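Local coordinates for protein BAG family molecular chaperone regulator 2 (Arabidopsis thaliana, PDB 4HWD) that probably acts as a co-chaperone that binds the ATPase domain of HSP70/HSC70 chaperones and regulates programmed cell death and stress responses, at residues S5-A8 with I9-S13. Residues are numbered along the deposited sequence; the frame is centred on the assembly and turned at random.
Sequences SSKA and ISDIS
Lys-7 and Asp-11, one helical turn apart on the exposed side of helix 2-31, meet obliquely through the aliphatic part of the lysine: CD of Lys-7 lies 3.5 Å from OD2 of Asp-11. Bends along the lysine chain bring CD, not NZ, nearest the carboxylate; NZ of Lys-7 is 4.8 Å from OD2 of Asp-11, where opposite charges may attract without a salt bridge. On the buried side, Ile-9 and Ile-12 each set CG1 beside their own backbone N (chi1 -61° and -67°). This lays CG1 of Ile-9 3.3 Å from O of Ser-5, and CG1 of Ile-12 3.2 Å from O of Ala-8. The same two carbonyl oxygens accept the helical i+4 to i hydrogen bonds, from Ile-9 N (Ser-5 O) and Ile-12 N (Ala-8 O), 3.1 Å each. One turn on, OG of Ser-13 donates to O of Ile-9 (2.8 Å) from the face of the carbonyl plane opposite Ser-13 N. Farther out, Ile-58 packs on both isoleucines, Val-64 on Ile-9 and Leu-55 on Ile-12, while Ser-5 OG bonds to Ser-59 O. This N-terminal part of helix 2-31 is thus amphipathic, its apolar side joining the BAG three-helix bundle and its charged side facing outward.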
loop_
_atom_site.group_PDB
_atom_site.type_symbol
_atom_site.label_atom_id
_atom_site.label_comp_id
_atom_site.label_asym_id
_atom_site.label_seq_id
_atom_site.Cartn_x
_atom_site.Cartn_y
_atom_site.Cartn_z
ATOM N N SER A 5 12.628 14.591 -4.325
ATOM C CA SER A 5 11.236 14.170 -4.430
ATOM C C SER A 5 11.128 12.850 -5.193
ATOM O O SER A 5 10.429 11.932 -4.767
ATOM C CB SER A 5 10.409 15.248 -5.138
ATOM O OG SER A 5 10.325 16.420 -4.345
ATOM N N SER A 6 11.813 12.760 -6.328
ATOM C CA SER A 6 11.796 11.540 -7.128
ATOM C C SER A 6 12.280 10.394 -6.246
ATOM O O SER A 6 11.795 9.263 -6.339
ATOM C CB SER A 6 12.714 11.688 -8.347
ATOM O OG SER A 6 12.313 12.766 -9.183
ATOM N N LYS A 7 13.234 10.712 -5.375
ATOM C CA LYS A 7 13.821 9.752 -4.452
ATOM C C LYS A 7 12.832 9.237 -3.407
ATOM O O LYS A 7 12.728 8.020 -3.166
ATOM C CB LYS A 7 15.016 10.402 -3.750
ATOM C CG LYS A 7 15.387 9.758 -2.433
ATOM C CD LYS A 7 15.995 8.388 -2.636
ATOM C CE LYS A 7 17.505 8.474 -2.688
ATOM N NZ LYS A 7 18.038 9.013 -1.414
ATOM N N ALA A 8 12.131 10.166 -2.770
ATOM C CA ALA A 8 11.157 9.824 -1.742
ATOM C C ALA A 8 10.065 8.907 -2.294
ATOM O O ALA A 8 9.671 7.946 -1.651
ATOM C CB ALA A 8 10.536 11.102 -1.170
ATOM N N ILE A 9 9.590 9.217 -3.495
ATOM C CA ILE A 9 8.549 8.435 -4.153
ATOM C C ILE A 9 9.064 7.050 -4.506
ATOM O O ILE A 9 8.323 6.057 -4.444
ATOM C CB ILE A 9 8.085 9.106 -5.456
ATOM C CG1 ILE A 9 7.504 10.483 -5.152
ATOM C CG2 ILE A 9 7.051 8.233 -6.154
ATOM C CD1 ILE A 9 7.159 11.261 -6.392
ATOM N N SER A 10 10.330 6.995 -4.909
ATOM C CA SER A 10 10.955 5.733 -5.276
ATOM C C SER A 10 11.063 4.831 -4.043
ATOM O O SER A 10 10.772 3.644 -4.125
ATOM C CB SER A 10 12.346 5.988 -5.879
ATOM O OG SER A 10 12.942 4.791 -6.337
ATOM N N ASP A 11 11.481 5.387 -2.905
ATOM C CA ASP A 11 11.595 4.586 -1.683
ATOM C C ASP A 11 10.223 4.027 -1.304
ATOM O O ASP A 11 10.097 2.881 -0.900
ATOM C CB ASP A 11 12.128 5.417 -0.499
ATOM C CG ASP A 11 13.567 5.898 -0.689
ATOM O OD1 ASP A 11 14.384 5.196 -1.334
ATOM O OD2 ASP A 11 13.882 6.986 -0.154
ATOM N N ILE A 12 9.197 4.854 -1.432
ATOM C CA ILE A 12 7.836 4.444 -1.106
ATOM C C ILE A 12 7.315 3.347 -2.033
ATOM O O ILE A 12 6.678 2.395 -1.576
ATOM C CB ILE A 12 6.876 5.642 -1.172
ATOM C CG1 ILE A 12 7.214 6.637 -0.056
ATOM C CG2 ILE A 12 5.441 5.158 -1.069
ATOM C CD1 ILE A 12 6.457 7.941 -0.149
ATOM N N SER A 13 7.583 3.489 -3.328
ATOM C CA SER A 13 7.151 2.516 -4.316
ATOM C C SER A 13 7.744 1.168 -3.985
ATOM O O SER A 13 7.098 0.140 -4.125
ATOM C CB SER A 13 7.600 2.951 -5.710
ATOM O OG SER A 13 6.959 4.163 -6.067
#